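Local coordinates for carboxypeptidase A (Helicoverpa armigera, PDB 1JQG), which probably removes C-terminal residues from peptides as a zinc metallocarboxypeptidase, and is captured here as the proenzyme with its activation peptide still attached, at residues K171-M176 with N209-I215; Q36-V40 with F76-V82; Q94-E98 with V390-L396. All coordinates share one frame; numbering follows the deposited sequence.

Contact 1: K171-M176 with N209-I215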
loop_
_atom_site.group_PDB
_atom_site.type_symbol
_atom_site.label_atom_id
_atom_site.label_comp_id
_atom_site.label_asym_id
_atom_site.label_seq_id
_atom_site.Cartn_x
_atom_site.Cartn_y
_atom_site.Cartn_z
ATOM N N LYS A 171 8.752 17.668 19.703
ATOM C CA LYS A 171 8.156 16.359 19.488
ATOM C C LYS A 171 8.344 15.908 18.045
ATOM O O LYS A 171 8.080 16.638 17.082
ATOM C CB LYS A 171 6.655 16.328 19.845
ATOM C CG LYS A 171 6.364 16.711 21.298
ATOM C CD LYS A 171 4.909 16.918 21.643
ATOM C CE LYS A 171 4.077 15.707 21.258
ATOM N NZ LYS A 171 2.667 15.929 21.705
ATOM N N PRO A 172 8.746 14.660 17.844
ATOM C CA PRO A 172 8.898 14.089 16.522
ATOM C C PRO A 172 7.569 13.819 15.834
ATOM O O PRO A 172 6.583 13.542 16.506
ATOM C CB PRO A 172 9.620 12.742 16.792
ATOM C CG PRO A 172 9.166 12.385 18.154
ATOM C CD PRO A 172 9.127 13.706 18.901
ATOM N N VAL A 173 7.526 13.816 14.515
ATOM C CA VAL A 173 6.359 13.469 13.719
ATOM C C VAL A 173 6.476 12.110 13.007
ATOM O O VAL A 173 7.516 11.731 12.436
ATOM C CB VAL A 173 6.145 14.550 12.646
ATOM C CG1 VAL A 173 4.975 14.284 11.716
ATOM C CG2 VAL A 173 5.916 15.895 13.305
ATOM N N VAL A 174 5.434 11.328 13.077
ATOM C CA VAL A 174 5.319 10.038 12.426
ATOM C C VAL A 174 4.189 10.068 11.382
ATOM O O VAL A 174 3.027 10.298 11.735
ATOM C CB VAL A 174 5.041 8.919 13.460
ATOM C CG1 VAL A 174 4.787 7.583 12.761
ATOM C CG2 VAL A 174 6.195 8.848 14.443
ATOM N N MET A 175 4.554 9.971 10.107
ATOM C CA MET A 175 3.532 10.018 9.061
ATOM C C MET A 175 3.168 8.592 8.677
ATOM O O MET A 175 4.024 7.727 8.545
ATOM C CB MET A 175 3.972 10.860 7.848
ATOM C CG MET A 175 2.800 11.234 6.959
ATOM S SD MET A 175 3.251 12.244 5.575
ATOM C CE MET A 175 1.923 11.851 4.436
ATOM N N MET A 176 1.896 8.381 8.393
ATOM C CA MET A 176 1.413 7.058 7.942
ATOM C C MET A 176 0.349 7.200 6.870
ATOM O O MET A 176 -0.453 8.141 6.880
ATOM C CB MET A 176 0.882 6.403 9.196
ATOM C CG MET A 176 0.302 5.026 9.067
ATOM S SD MET A 176 -0.675 4.704 10.566
ATOM C CE MET A 176 0.475 5.220 11.808
ATOM N N ASN A 209 1.357 11.429 23.823
ATOM C CA ASN A 209 1.982 12.553 24.485
ATOM C C ASN A 209 3.319 13.004 23.883
ATOM O O ASN A 209 3.575 14.212 23.809
ATOM C CB ASN A 209 2.147 12.232 25.993
ATOM C CG ASN A 209 0.854 12.437 26.754
ATOM O OD1 ASN A 209 0.181 13.453 26.543
ATOM N ND2 ASN A 209 0.508 11.501 27.608
ATOM N N ASN A 210 4.178 12.035 23.564
ATOM C CA ASN A 210 5.517 12.370 23.068
ATOM C C ASN A 210 5.670 12.412 21.554
ATOM O O ASN A 210 6.754 12.588 21.028
ATOM C CB ASN A 210 6.528 11.419 23.704
ATOM C CG ASN A 210 6.586 11.592 25.218
ATOM O OD1 ASN A 210 6.689 12.727 25.717
ATOM N ND2 ASN A 210 6.532 10.453 25.912
ATOM N N ILE A 211 4.662 12.025 20.788
ATOM C CA ILE A 211 4.699 11.937 19.353
ATOM C C ILE A 211 3.513 12.624 18.669
ATOM O O ILE A 211 2.363 12.448 19.088
ATOM C CB ILE A 211 4.794 10.461 18.889
ATOM C CG1 ILE A 211 6.003 9.744 19.528
ATOM C CG2 ILE A 211 4.949 10.388 17.365
ATOM C CD1 ILE A 211 6.085 8.251 19.312
ATOM N N ASP A 212 3.804 13.377 17.626
ATOM C CA ASP A 212 2.777 13.950 16.745
ATOM C C ASP A 212 2.519 13.095 15.499
ATOM O O ASP A 212 3.481 12.553 14.943
ATOM C CB ASP A 212 3.236 15.324 16.272
ATOM C CG ASP A 212 3.033 16.409 17.286
ATOM O OD1 ASP A 212 2.433 16.169 18.339
ATOM O OD2 ASP A 212 3.492 17.563 17.073
ATOM N N TRP A 213 1.268 12.800 15.193
ATOM C CA TRP A 213 0.954 11.852 14.121
ATOM C C TRP A 213 0.157 12.489 12.979
ATOM O O TRP A 213 -0.658 13.405 13.109
ATOM C CB TRP A 213 0.196 10.638 14.631
ATOM C CG TRP A 213 0.797 9.951 15.807
ATOM C CD1 TRP A 213 0.854 10.397 17.108
ATOM C CD2 TRP A 213 1.397 8.655 15.821
ATOM N NE1 TRP A 213 1.465 9.467 17.913
ATOM C CE2 TRP A 213 1.801 8.387 17.146
ATOM C CE3 TRP A 213 1.618 7.674 14.853
ATOM C CZ2 TRP A 213 2.433 7.188 17.511
ATOM C CZ3 TRP A 213 2.240 6.514 15.196
ATOM C CH2 TRP A 213 2.655 6.270 16.516
ATOM N N ILE A 214 0.453 11.997 11.764
ATOM C CA ILE A 214 -0.220 12.383 10.552
ATOM C C ILE A 214 -0.686 11.069 9.952
ATOM O O ILE A 214 0.123 10.194 9.623
ATOM C CB ILE A 214 0.688 13.149 9.583
ATOM C CG1 ILE A 214 1.021 14.551 10.127
ATOM C CG2 ILE A 214 0.027 13.290 8.197
ATOM C CD1 ILE A 214 2.005 15.365 9.313
ATOM N N ILE A 215 -2.000 10.918 9.746
ATOM C CA ILE A 215 -2.544 9.704 9.162
ATOM C C ILE A 215 -3.432 10.017 7.984
ATOM O O ILE A 215 -4.432 10.718 8.143
ATOM C CB ILE A 215 -3.306 8.886 10.222
ATOM C CG1 ILE A 215 -2.376 8.556 11.411
ATOM C CG2 ILE A 215 -3.860 7.597 9.605
ATOM C CD1 ILE A 215 -2.979 7.682 12.486
#
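Lys171 reaches across to Asn209 and Asp212 where two neighbouring parallel strands of the mixed central sheet begin, joined by a beta-alpha-beta crossover through helix 187-200. The strand axes lie 4.7 Å apart and diverge by only 15°. A bend at chi3 of Lys171 (54°) turns NZ onto the Asn209 carbonyl oxygen in a weak hydrogen bond of 2.9 Å, while a looser salt bridge joins NZ to OD1 of Asp212. That carboxylate has further partners in Ser162 and Arg298, and Thr164 also binds the lysine, so the buried charges are shared among several groups. Pro172 starts the ladder: its O accepts the amide N of Asp212. Val173 pairs its backbone with Arg298 and Ala300, at the start of strand 299-307, and gives Asp212 O only a CA-H contact, CA to O 3.3 Å. Val174 faces back, its N binding Asp212 O at 3.0 Å with an N-H...O angle of 165°, and its O accepting Ile214 N. With CG1 anti to the backbone N, Val174 brings that methyl to 3.7 Å from CZ3 of Trp213, while its CB lies over one face of the ring, toward the rim. Ile211 CG2 covers that same face and meets Val174 CG2 at 3.5 Å. On the opposite face of the sheet, Met175 lays CG against CG2 of Ile214 at 3.7 Å. Met176 donates its N to Ile214 O, and its chain folds over at chi3, bringing CE to 4.0 Å from CZ3 of Trp213.

Contact 2: Q36-V40 with F76-V82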
loop_
_atom_site.group_PDB
_atom_site.type_symbol
_atom_site.label_atom_id
_atom_site.label_comp_id
_atom_site.label_asym_id
_atom_site.label_seq_id
_atom_site.Cartn_x
_atom_site.Cartn_y
_atom_site.Cartn_z
ATOM N N GLN A 36 16.584 -15.470 -16.220
ATOM C CA GLN A 36 15.158 -15.612 -16.377
ATOM C C GLN A 36 14.346 -14.512 -15.689
ATOM O O GLN A 36 13.217 -14.151 -16.088
ATOM C CB GLN A 36 14.777 -16.997 -15.835
ATOM C CG GLN A 36 15.396 -18.138 -16.616
ATOM C CD GLN A 36 14.864 -19.505 -16.208
ATOM O OE1 GLN A 36 14.625 -20.395 -17.028
ATOM N NE2 GLN A 36 14.689 -19.625 -14.888
ATOM N N VAL A 37 14.878 -13.973 -14.570
ATOM C CA VAL A 37 14.241 -12.867 -13.875
ATOM C C VAL A 37 14.028 -11.677 -14.811
ATOM O O VAL A 37 12.984 -11.039 -14.776
ATOM C CB VAL A 37 15.038 -12.423 -12.646
ATOM C CG1 VAL A 37 14.394 -11.247 -11.937
ATOM C CG2 VAL A 37 15.147 -13.554 -11.619
ATOM N N LYS A 38 15.028 -11.367 -15.619
ATOM C CA LYS A 38 15.014 -10.312 -16.605
ATOM C C LYS A 38 14.102 -10.708 -17.776
ATOM O O LYS A 38 13.226 -9.990 -18.245
ATOM C CB LYS A 38 16.434 -10.055 -17.129
ATOM C CG LYS A 38 17.028 -8.672 -17.167
ATOM C CD LYS A 38 16.109 -7.627 -17.786
ATOM C CE LYS A 38 16.616 -6.220 -17.478
ATOM N NZ LYS A 38 18.083 -6.153 -17.790
ATOM N N LEU A 39 14.256 -11.937 -18.235
ATOM C CA LEU A 39 13.498 -12.510 -19.323
ATOM C C LEU A 39 12.004 -12.323 -19.094
ATOM O O LEU A 39 11.276 -11.767 -19.914
ATOM C CB LEU A 39 13.779 -14.004 -19.456
ATOM C CG LEU A 39 13.283 -14.767 -20.674
ATOM C CD1 LEU A 39 13.855 -14.238 -21.989
ATOM C CD2 LEU A 39 13.655 -16.245 -20.515
ATOM N N VAL A 40 11.521 -12.844 -17.967
ATOM C CA VAL A 40 10.102 -12.879 -17.636
ATOM C C VAL A 40 9.570 -11.481 -17.378
ATOM O O VAL A 40 8.479 -11.130 -17.837
ATOM C CB VAL A 40 9.804 -13.787 -16.429
ATOM C CG1 VAL A 40 8.349 -13.802 -16.035
ATOM C CG2 VAL A 40 10.244 -15.213 -16.748
ATOM N N PHE A 76 5.474 -18.597 -24.676
ATOM C CA PHE A 76 6.779 -17.994 -24.464
ATOM C C PHE A 76 7.537 -18.646 -23.318
ATOM O O PHE A 76 8.722 -18.933 -23.442
ATOM C CB PHE A 76 6.617 -16.498 -24.181
ATOM C CG PHE A 76 7.887 -15.787 -23.792
ATOM C CD1 PHE A 76 8.741 -15.336 -24.780
ATOM C CD2 PHE A 76 8.241 -15.561 -22.466
ATOM C CE1 PHE A 76 9.912 -14.677 -24.458
ATOM C CE2 PHE A 76 9.406 -14.903 -22.148
ATOM C CZ PHE A 76 10.245 -14.456 -23.138
ATOM N N LEU A 77 6.829 -18.944 -22.226
ATOM C CA LEU A 77 7.447 -19.569 -21.057
ATOM C C LEU A 77 7.944 -20.962 -21.428
ATOM O O LEU A 77 8.990 -21.376 -20.920
ATOM C CB LEU A 77 6.504 -19.623 -19.853
ATOM C CG LEU A 77 5.965 -18.302 -19.293
ATOM C CD1 LEU A 77 4.833 -18.497 -18.289
ATOM C CD2 LEU A 77 7.050 -17.503 -18.611
ATOM N N LYS A 78 7.158 -21.684 -22.201
ATOM C CA LYS A 78 7.513 -23.021 -22.675
ATOM C C LYS A 78 8.781 -23.062 -23.529
ATOM O O LYS A 78 9.700 -23.830 -23.247
ATOM C CB LYS A 78 6.333 -23.668 -23.409
ATOM C CG LYS A 78 6.628 -25.034 -24.008
ATOM C CD LYS A 78 6.978 -25.013 -25.489
ATOM C CE LYS A 78 7.538 -26.281 -26.079
ATOM N NZ LYS A 78 8.940 -26.563 -25.635
ATOM N N GLN A 79 8.925 -22.134 -24.469
ATOM C CA GLN A 79 10.091 -22.065 -25.318
ATOM C C GLN A 79 11.279 -21.418 -24.627
ATOM O O GLN A 79 12.414 -21.490 -25.109
ATOM C CB GLN A 79 9.784 -21.334 -26.618
ATOM C CG GLN A 79 9.498 -19.857 -26.461
ATOM C CD GLN A 79 9.235 -19.172 -27.793
ATOM O OE1 GLN A 79 8.139 -19.275 -28.357
ATOM N NE2 GLN A 79 10.225 -18.463 -28.331
ATOM N N SER A 80 11.034 -20.760 -23.498
ATOM C CA SER A 80 12.099 -20.156 -22.707
ATOM C C SER A 80 12.616 -21.060 -21.588
ATOM O O SER A 80 13.574 -20.722 -20.885
ATOM C CB SER A 80 11.591 -18.835 -22.131
ATOM O OG SER A 80 11.443 -17.902 -23.195
ATOM N N GLY A 81 11.934 -22.176 -21.330
ATOM C CA GLY A 81 12.307 -23.077 -20.251
ATOM C C GLY A 81 11.906 -22.603 -18.862
ATOM O O GLY A 81 12.408 -23.146 -17.873
ATOM N N VAL A 82 10.975 -21.661 -18.747
ATOM C CA VAL A 82 10.548 -21.116 -17.469
ATOM C C VAL A 82 9.314 -21.862 -16.977
ATOM O O VAL A 82 8.334 -21.974 -17.700
ATOM C CB VAL A 82 10.269 -19.597 -17.518
ATOM C CG1 VAL A 82 9.772 -19.016 -16.210
ATOM C CG2 VAL A 82 11.546 -18.847 -17.889
#
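Leu39 and Phe76 meet where the two helices of the activation domain run side by side on its four-stranded antiparallel sheet. The order of elements, strand-helix-strand twice over, and the strand order 2-3-1-4 are those of a ferredoxin-like fold. The short helix axes are 154° apart in direction, nearly antiparallel, and come no closer than 11.9 Å, so side chains must span the gap. Leu39 does much of this. Its CB already points toward the partner helix, and CG, set anti to the backbone N (chi1 -169°), comes 3.9 Å from CZ of Phe76. There the chain forks. CD1 stays with the aromatic ring, 3.8 Å from the same CZ, at an oblique approach, whereas CD2 passes to Ser80 and lies 3.7 Å from its CB. Ser80 in turn belongs to the Phe76 site: its OG stands 3.6 Å above the centre of the ring and is hydrogen-bonded back to the Phe76 carbonyl O, from a position above the carbonyl plane. Phe43, further along helix 34-46, stacks its ring on Phe76, so that helix meets the ring through two residues. Gly81, with positive phi, ends the second helix in a Schellman motif, whose bond from Val82 N to Leu77 O measures 3.0 Å. The turn delivers Val82 back into the interface, beside Gln36, which slides past it in the opposite direction. Deeper in, the two valines cross, with CG2 of Val40 3.9 Å from CG1 of Val82.

Contact 3: Q94-E98 with V390-L396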
loop_
_atom_site.group_PDB
_atom_site.type_symbol
_atom_site.label_atom_id
_atom_site.label_comp_id
_atom_site.label_asym_id
_atom_site.label_seq_id
_atom_site.Cartn_x
_atom_site.Cartn_y
_atom_site.Cartn_z
ATOM N N GLN A 94 -13.609 -15.842 -7.800
ATOM C CA GLN A 94 -12.992 -15.381 -6.571
ATOM C C GLN A 94 -13.490 -13.984 -6.215
ATOM O O GLN A 94 -13.689 -13.650 -5.048
ATOM C CB GLN A 94 -11.468 -15.383 -6.685
ATOM C CG GLN A 94 -10.846 -16.751 -6.808
ATOM C CD GLN A 94 -9.347 -16.767 -6.654
ATOM O OE1 GLN A 94 -8.617 -15.812 -6.941
ATOM N NE2 GLN A 94 -8.889 -17.940 -6.180
ATOM N N LEU A 95 -13.758 -13.180 -7.234
ATOM C CA LEU A 95 -14.233 -11.824 -7.024
ATOM C C LEU A 95 -15.657 -11.848 -6.483
ATOM O O LEU A 95 -16.040 -11.097 -5.580
ATOM C CB LEU A 95 -14.162 -11.042 -8.332
ATOM C CG LEU A 95 -12.763 -10.791 -8.889
ATOM C CD1 LEU A 95 -12.788 -10.193 -10.301
ATOM C CD2 LEU A 95 -11.949 -9.944 -7.923
ATOM N N GLU A 96 -16.477 -12.708 -7.039
ATOM C CA GLU A 96 -17.866 -12.877 -6.682
ATOM C C GLU A 96 -18.031 -13.409 -5.261
ATOM O O GLU A 96 -18.886 -12.947 -4.501
ATOM C CB GLU A 96 -18.504 -13.845 -7.670
ATOM C CG GLU A 96 -18.741 -13.208 -9.037
ATOM C CD GLU A 96 -19.411 -14.178 -10.001
ATOM O OE1 GLU A 96 -19.345 -15.390 -9.688
ATOM O OE2 GLU A 96 -19.944 -13.669 -11.009
ATOM N N LEU A 97 -17.089 -14.241 -4.829
ATOM C CA LEU A 97 -17.091 -14.739 -3.455
ATOM C C LEU A 97 -16.756 -13.626 -2.463
ATOM O O LEU A 97 -17.354 -13.573 -1.378
ATOM C CB LEU A 97 -16.096 -15.908 -3.325
ATOM C CG LEU A 97 -15.945 -16.436 -1.893
ATOM C CD1 LEU A 97 -17.241 -17.104 -1.506
ATOM C CD2 LEU A 97 -14.720 -17.327 -1.743
ATOM N N GLU A 98 -15.787 -12.770 -2.776
ATOM C CA GLU A 98 -15.390 -11.678 -1.907
ATOM C C GLU A 98 -16.578 -10.752 -1.688
ATOM O O GLU A 98 -16.864 -10.451 -0.530
ATOM C CB GLU A 98 -14.194 -10.903 -2.450
ATOM C CG GLU A 98 -13.722 -9.815 -1.487
ATOM C CD GLU A 98 -12.887 -8.714 -2.106
ATOM O OE1 GLU A 98 -13.220 -8.204 -3.191
ATOM O OE2 GLU A 98 -11.861 -8.351 -1.458
ATOM N N VAL A 390 -10.827 -20.958 -0.319
ATOM C CA VAL A 390 -10.823 -20.699 -1.754
ATOM C C VAL A 390 -9.543 -20.063 -2.279
ATOM O O VAL A 390 -8.799 -20.714 -3.025
ATOM C CB VAL A 390 -12.047 -19.858 -2.136
ATOM C CG1 VAL A 390 -12.117 -19.455 -3.591
ATOM C CG2 VAL A 390 -13.261 -20.683 -1.700
ATOM N N TRP A 391 -9.289 -18.794 -1.966
ATOM C CA TRP A 391 -8.107 -18.131 -2.490
ATOM C C TRP A 391 -6.858 -18.302 -1.629
ATOM O O TRP A 391 -6.875 -18.594 -0.433
ATOM C CB TRP A 391 -8.443 -16.677 -2.807
ATOM C CG TRP A 391 -8.760 -15.816 -1.634
ATOM C CD1 TRP A 391 -7.942 -15.441 -0.589
ATOM C CD2 TRP A 391 -10.043 -15.194 -1.400
ATOM N NE1 TRP A 391 -8.666 -14.628 0.267
ATOM C CE2 TRP A 391 -9.941 -14.460 -0.206
ATOM C CE3 TRP A 391 -11.265 -15.221 -2.067
ATOM C CZ2 TRP A 391 -11.004 -13.740 0.300
ATOM C CZ3 TRP A 391 -12.302 -14.473 -1.563
ATOM C CH2 TRP A 391 -12.176 -13.736 -0.404
ATOM N N PHE A 392 -5.696 -18.074 -2.256
ATOM C CA PHE A 392 -4.415 -18.100 -1.567
ATOM C C PHE A 392 -3.876 -16.692 -1.378
ATOM O O PHE A 392 -4.252 -15.986 -0.443
ATOM C CB PHE A 392 -3.426 -18.967 -2.352
ATOM C CG PHE A 392 -4.019 -20.283 -2.784
ATOM C CD1 PHE A 392 -4.178 -20.582 -4.126
ATOM C CD2 PHE A 392 -4.426 -21.221 -1.838
ATOM C CE1 PHE A 392 -4.728 -21.787 -4.521
ATOM C CE2 PHE A 392 -4.976 -22.429 -2.228
ATOM C CZ PHE A 392 -5.125 -22.709 -3.571
ATOM N N ASP A 393 -2.899 -16.322 -2.188
ATOM C CA ASP A 393 -2.247 -15.024 -2.080
ATOM C C ASP A 393 -2.932 -14.101 -3.087
ATOM O O ASP A 393 -3.191 -14.561 -4.202
ATOM C CB ASP A 393 -0.751 -15.081 -2.352
ATOM C CG ASP A 393 -0.040 -16.065 -1.437
ATOM O OD1 ASP A 393 0.209 -15.753 -0.252
ATOM O OD2 ASP A 393 0.266 -17.186 -1.927
ATOM N N GLY A 394 -3.342 -12.919 -2.652
ATOM C CA GLY A 394 -3.884 -11.943 -3.567
ATOM C C GLY A 394 -4.293 -10.656 -2.846
ATOM O O GLY A 394 -3.669 -10.226 -1.898
ATOM N N PHE A 395 -5.274 -9.960 -3.415
ATOM C CA PHE A 395 -5.712 -8.698 -2.870
ATOM C C PHE A 395 -7.082 -8.789 -2.212
ATOM O O PHE A 395 -7.495 -7.872 -1.548
ATOM C CB PHE A 395 -5.712 -7.667 -4.006
ATOM C CG PHE A 395 -4.337 -7.395 -4.544
ATOM C CD1 PHE A 395 -3.425 -6.597 -3.861
ATOM C CD2 PHE A 395 -3.993 -7.940 -5.785
ATOM C CE1 PHE A 395 -2.181 -6.384 -4.399
ATOM C CE2 PHE A 395 -2.718 -7.730 -6.316
ATOM C CZ PHE A 395 -1.810 -6.957 -5.612
ATOM N N LEU A 396 -7.780 -9.906 -2.426
ATOM C CA LEU A 396 -9.114 -10.135 -1.861
ATOM C C LEU A 396 -9.072 -10.280 -0.345
ATOM O O LEU A 396 -8.160 -10.854 0.211
ATOM C CB LEU A 396 -9.732 -11.386 -2.471
ATOM C CG LEU A 396 -9.770 -11.436 -4.003
ATOM C CD1 LEU A 396 -10.513 -12.724 -4.410
ATOM C CD2 LEU A 396 -10.384 -10.194 -4.611
#
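The connecting helix 92-108, which leads out of the activation domain, lies here against a loop of the enzyme that precedes helix 402-421. Trp391 and Leu396 carry the loop's side of the contact. A chi1 of 67° tucks CG of Trp391 between the two backbone branches and carries the indole to the helix. Leu396 covers one face, its CB 3.7 Å above the ring centre. From the helix, Leu97 CD2 approaches CZ3 of the indole obliquely at 3.7 Å and also meets Val390 CG2, those two side chains touching tip to tip; Glu98 CB lies 4.0 Å from CH2 of Trp391. Gln94 crosses with its amide plane 76° from the ring, NE2 lying 3.6 Å from Trp391 CB. Leu396 then packs against the helix: CD1 is 3.6 Å from Gln94 CB, and CD2 is 3.7 Å from Leu95 CD2. Glu98 crosses Leu396 obliquely; OE1 forms a salt bridge with Arg232, and OE2 accepts a hydrogen bond from the backbone N of Val397. Replacing Trp391 by an alanine would probably open a gap between Leu97, Glu98 and Leu396. The side chain of Phe395 leads away from the helix and comes to about 6 Å from the zinc ion. A globular activation domain followed by a connecting helix packed on the enzyme is the arrangement of M14 procarboxypeptidases, consistent with shielding of the active site before activation.

In the fold
From the N terminus, contact 2 closes first, pairing helix 34-46 with the end of helix 70-80 and completing the helical layer of the activation domain. Contact 3 opens soon afterwards on helix 92-108, but closes only after 291 intervening residues, on the loop leading to helix 402-421. Contact 1 opens and closes within that long span, joining adjacent strands of the enzyme's central sheet. No two contacts cross. Contacts 1 and 2 therefore act inside separate domains, their centres 46 Å apart on opposite sides of the chain's centre, whereas contact 3 joins the activation segment to the enzyme, about 16 Å from contact 2 between nearest atoms.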